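Side-chain contacts in alpha-pyrone synthesis polyketide synthase-like Pks18 (Mycobacterium tuberculosis, PDB 1TED), which probably extends medium- and long-chain aliphatic acyl-CoA starters with malonyl-CoA to make tri- and tetraketide alpha-pyrones: residues Asp213-Asn216 and Asp217-His221; Leu266-His270 and Asn271-Cys275. All blocks are in the same frame, centred on the assembly; numbering follows the deposited sequence.

Contact 1: Asp213-Asn216 and Asp217-His221. With MYR (myristic acid), chain E.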
# COMPACT_ATOMS: atom_id res chain seq x y z
N ASP A 213 -9.74 26.34 -11.00
CA ASP A 213 -10.32 26.80 -12.26
C ASP A 213 -10.48 25.84 -13.43
O ASP A 213 -11.45 25.95 -14.18
CB ASP A 213 -9.54 28.02 -12.79
CG ASP A 213 -9.60 29.21 -11.87
OD1 ASP A 213 -10.63 29.39 -11.17
OD2 ASP A 213 -8.62 29.99 -11.86
N ASP A 214 -9.54 24.92 -13.62
CA ASP A 214 -9.58 23.99 -14.75
C ASP A 214 -10.77 23.01 -14.80
O ASP A 214 -11.36 22.68 -13.76
CB ASP A 214 -8.26 23.21 -14.83
CG ASP A 214 -7.95 22.45 -13.56
OD1 ASP A 214 -7.52 23.07 -12.56
OD2 ASP A 214 -8.15 21.22 -13.55
N ILE A 215 -11.12 22.55 -16.01
CA ILE A 215 -12.24 21.62 -16.19
C ILE A 215 -12.05 20.36 -15.37
O ILE A 215 -12.98 19.91 -14.71
CB ILE A 215 -12.43 21.10 -17.66
CG1 ILE A 215 -11.35 21.67 -18.57
CG2 ILE A 215 -13.86 21.35 -18.15
CD1 ILE A 215 -10.04 20.95 -18.45
N ASN A 216 -10.87 19.76 -15.47
CA ASN A 216 -10.59 18.53 -14.74
C ASN A 216 -10.93 18.67 -13.26
O ASN A 216 -11.54 17.78 -12.67
CB ASN A 216 -9.13 18.12 -14.90
CG ASN A 216 -8.77 16.93 -14.01
OD1 ASN A 216 -8.30 17.11 -12.89
ND2 ASN A 216 -9.00 15.72 -14.51
N ASP A 217 -10.56 19.81 -12.67
CA ASP A 217 -10.84 20.06 -11.27
C ASP A 217 -12.34 20.22 -11.07
O ASP A 217 -12.92 19.63 -10.16
CB ASP A 217 -10.12 21.31 -10.79
CG ASP A 217 -9.82 21.27 -9.30
OD1 ASP A 217 -8.86 20.55 -8.91
OD2 ASP A 217 -10.53 21.94 -8.52
N VAL A 218 -12.98 21.02 -11.93
CA VAL A 218 -14.42 21.24 -11.84
C VAL A 218 -15.16 19.92 -12.00
O VAL A 218 -16.16 19.67 -11.33
CB VAL A 218 -14.92 22.21 -12.93
CG1 VAL A 218 -16.44 22.29 -12.90
CG2 VAL A 218 -14.31 23.60 -12.71
N VAL A 219 -14.66 19.08 -12.91
CA VAL A 219 -15.26 17.78 -13.19
C VAL A 219 -15.12 16.84 -11.99
O VAL A 219 -16.08 16.17 -11.60
CB VAL A 219 -14.61 17.13 -14.44
CG1 VAL A 219 -15.04 15.66 -14.55
CG2 VAL A 219 -15.03 17.89 -15.69
N ILE A 220 -13.93 16.77 -11.43
CA ILE A 220 -13.67 15.92 -10.27
C ILE A 220 -14.55 16.34 -9.10
O ILE A 220 -15.13 15.51 -8.41
CB ILE A 220 -12.16 16.00 -9.88
CG1 ILE A 220 -11.47 14.69 -10.22
CG2 ILE A 220 -12.00 16.33 -8.42
CD1 ILE A 220 -11.37 14.43 -11.69
N HIS A 221 -14.65 17.65 -8.88
CA HIS A 221 -15.45 18.16 -7.79
C HIS A 221 -16.94 17.99 -8.00
O HIS A 221 -17.73 18.16 -7.07
CB HIS A 221 -15.12 19.63 -7.55
CG HIS A 221 -13.80 19.85 -6.87
ND1 HIS A 221 -13.67 20.52 -5.68
CD2 HIS A 221 -12.54 19.48 -7.23
CE1 HIS A 221 -12.40 20.57 -5.33
NE2 HIS A 221 -11.69 19.94 -6.25
C1 MYR E . -18.13 19.54 -3.79
O1 MYR E . -19.30 19.42 -3.42
O2 MYR E . -17.87 20.21 -4.79
C2 MYR E . -17.00 18.85 -3.01
C3 MYR E . -16.37 17.73 -3.84
C4 MYR E . -15.26 17.02 -3.05
C5 MYR E . -14.60 15.93 -3.89
C6 MYR E . -13.84 16.49 -5.10
C7 MYR E . -12.60 17.29 -4.71
C8 MYR E . -11.51 16.40 -4.10
C9 MYR E . -10.99 15.38 -5.11
C10 MYR E . -10.01 14.41 -4.44
C11 MYR E . -9.54 13.34 -5.43
C12 MYR E . -8.59 12.34 -4.75
C13 MYR E . -8.19 11.24 -5.73
C14 MYR E . -7.28 10.21 -5.06

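Contact 2: Leu266-His270 and Asn271-Cys275. With MYR (myristic acid), chain E.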
# COMPACT_ATOMS: atom_id res chain seq x y z
N LEU A 266 -2.65 10.51 -10.22
CA LEU A 266 -2.89 10.89 -8.84
C LEU A 266 -1.66 11.60 -8.31
O LEU A 266 -0.54 11.23 -8.63
CB LEU A 266 -3.19 9.65 -7.99
CG LEU A 266 -4.34 8.77 -8.49
CD1 LEU A 266 -4.58 7.62 -7.50
CD2 LEU A 266 -5.59 9.61 -8.67
N GLY A 267 -1.87 12.63 -7.50
CA GLY A 267 -0.75 13.37 -6.97
C GLY A 267 -1.09 14.06 -5.68
O GLY A 267 -2.26 14.13 -5.29
N VAL A 268 -0.08 14.59 -5.01
CA VAL A 268 -0.29 15.28 -3.75
C VAL A 268 0.06 16.76 -3.91
O VAL A 268 1.21 17.09 -4.19
CB VAL A 268 0.60 14.67 -2.62
CG1 VAL A 268 0.40 15.45 -1.33
CG2 VAL A 268 0.25 13.19 -2.42
N ASN A 269 -0.92 17.64 -3.76
CA ASN A 269 -0.66 19.08 -3.86
C ASN A 269 -0.63 19.68 -2.46
O ASN A 269 -1.16 19.10 -1.50
CB ASN A 269 -1.72 19.80 -4.67
CG ASN A 269 -1.65 19.49 -6.15
OD1 ASN A 269 -0.57 19.30 -6.71
ND2 ASN A 269 -2.82 19.45 -6.80
N HIS A 270 -0.02 20.86 -2.36
CA HIS A 270 0.11 21.57 -1.09
C HIS A 270 -1.23 21.81 -0.41
O HIS A 270 -1.29 21.96 0.81
CB HIS A 270 0.79 22.92 -1.30
CG HIS A 270 -0.03 23.90 -2.09
ND1 HIS A 270 -0.01 23.95 -3.46
CD2 HIS A 270 -0.88 24.87 -1.68
CE1 HIS A 270 -0.83 24.91 -3.87
NE2 HIS A 270 -1.37 25.48 -2.81
N ASN A 271 -2.30 21.84 -1.20
CA ASN A 271 -3.63 22.06 -0.66
C ASN A 271 -4.53 20.84 -0.75
O ASN A 271 -5.75 20.95 -0.63
CB ASN A 271 -4.30 23.26 -1.34
CG ASN A 271 -4.32 23.14 -2.87
OD1 ASN A 271 -3.74 22.21 -3.46
ND2 ASN A 271 -4.99 24.10 -3.51
N GLY A 272 -3.94 19.68 -0.97
CA GLY A 272 -4.73 18.47 -1.06
C GLY A 272 -4.35 17.49 -2.15
O GLY A 272 -3.59 17.81 -3.07
N ILE A 273 -4.87 16.28 -2.02
CA ILE A 273 -4.63 15.24 -3.00
C ILE A 273 -5.54 15.54 -4.18
O ILE A 273 -6.63 16.10 -4.01
CB ILE A 273 -4.95 13.85 -2.43
CG1 ILE A 273 -3.97 13.51 -1.30
CG2 ILE A 273 -4.90 12.81 -3.54
CD1 ILE A 273 -4.37 12.30 -0.50
N THR A 274 -5.10 15.18 -5.38
CA THR A 274 -5.89 15.43 -6.57
C THR A 274 -5.78 14.26 -7.55
O THR A 274 -4.91 13.40 -7.42
CB THR A 274 -5.40 16.71 -7.25
OG1 THR A 274 -6.35 17.09 -8.26
CG2 THR A 274 -4.04 16.49 -7.90
N CYS A 275 -6.69 14.24 -8.52
CA CYS A 275 -6.72 13.22 -9.55
C CYS A 275 -6.89 13.93 -10.89
O CYS A 275 -7.82 14.71 -11.07
CB CYS A 275 -7.88 12.26 -9.33
SG CYS A 275 -8.21 11.13 -10.72
C1 MYR E . -18.13 19.54 -3.79
O1 MYR E . -19.30 19.42 -3.42
O2 MYR E . -17.87 20.21 -4.79
C2 MYR E . -17.00 18.85 -3.01
C3 MYR E . -16.37 17.73 -3.84
C4 MYR E . -15.26 17.02 -3.05
C5 MYR E . -14.60 15.93 -3.89
C6 MYR E . -13.84 16.49 -5.10
C7 MYR E . -12.60 17.29 -4.71
C8 MYR E . -11.51 16.40 -4.10
C9 MYR E . -10.99 15.38 -5.11
C10 MYR E . -10.01 14.41 -4.44
C11 MYR E . -9.54 13.34 -5.43
C12 MYR E . -8.59 12.34 -4.75
C13 MYR E . -8.19 11.24 -5.73
C14 MYR E . -7.28 10.21 -5.06
O HOH W 1 -5.25 20.29 -5.08

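Contact 1: Asp213-Asn216 and Asp217-His221
D214 lays its carboxylate over the start of D217, its OD2 lying 2.9 Å from D217 N and 3.4 Å from D217 CB. The N-H meets OD2 from above the carboxylate plane, 52° out of it, and the bond is bent, with 141° at the hydrogen. What carries OD2 back over the first turn is chi1 of 58°, which sets CG between the backbone N and carbonyl carbon of D214. The carboxylate of D217 is engaged elsewhere, its OD2 accepting from the backbone N of A212.

This is an N-cap: D214 immediately precedes helix 215-223, and its own carbonyl O takes the first i to i+4 bond, from V218 N at 3.0 Å. The next two bonds in the ladder run from V219 N to I215 O and from I220 N to N216 O. V218 and V219 pack on V72 of helix 68-74, V218 also on I69.

Farther along, I220 and H221 face the myristic acid. The I220 CG2 branch touches C9 at 3.6 Å. H221, a substrate-binding residue by similarity, offers a ring face to the chain: C7 sits 3.1 Å above the ring plane, over its centre. The same imidazole also meets the ring of F211, while H221 O accepts a hydrogen bond from R81 NH2.

Contact 2: Leu266-His270 and Asn271-Cys275
N269 reaches from its strand across to both N271 and T274. Its CB touches G272 O at 3.2 Å and N271 OD1 at 3.4 Å; from there CG, beside the backbone N at chi1 -71°, directs the amide toward T274. At the tip, ND2 lies 3.4 Å from T274 CG2, the two side chains crossing at a slant, and also donates to a water. The water in turn donates a hydrogen bond to N271 OD1, 2.9 Å away, so it joins the strand to the turn. The other amide atom, OD1, accepts from R103 NH1 of the second subunit.

Four backbone bonds define the antiparallel hairpin of strands 264-269 and 272-277: G267 and T274 are bonded in both directions, as are N269 and G272, the latter pair closing a type I turn. G272, with phi 138°, adopts a conformation suited to glycine. Within the turn, the N271 amide stacks on the H270 imidazole with planes 9° apart, its CG 3.8 Å above the ring plane and offset toward the rim.

On the face bearing L266, V268, I273 and C275, L266 CD2 packs against C275 CB at 3.6 Å. The fatty chain comes to the same strand as C275: its C13 lies 3.8 Å from C275 CB, and C14 meets I273 CG2. Mostly apolar atoms meet the chain, with the I273 carbonyl O near C10, consistent with a tunnel wall that accepts long aliphatic chains, while the N269 and T274 face adds a polar link to R103 of the second subunit, against which L266 and V268 also pack.

Overall arrangement
From the N terminus, contact 1 comes first, in the N-terminal half of the thiolase fold, where 213-221 turns from loop into helix 215-223. Contact 2 follows in the C-terminal half, closing the hairpin of strands 264-269 and 272-277. The two lie in series: neither encloses nor crosses the other, and in the fold their centres are about 13 Å apart. They meet where I220 CD1 packs against C275 O, and I220 also touches L277, farther along the same hairpin strand. Both line the bound myristic acid, contact 1 from the carboxylate end to the middle of the chain, contact 2 from the middle to the methyl end. The hairpin further packs on helix 102-125 and the second subunit, whereas contact 1 borders helix 68-74.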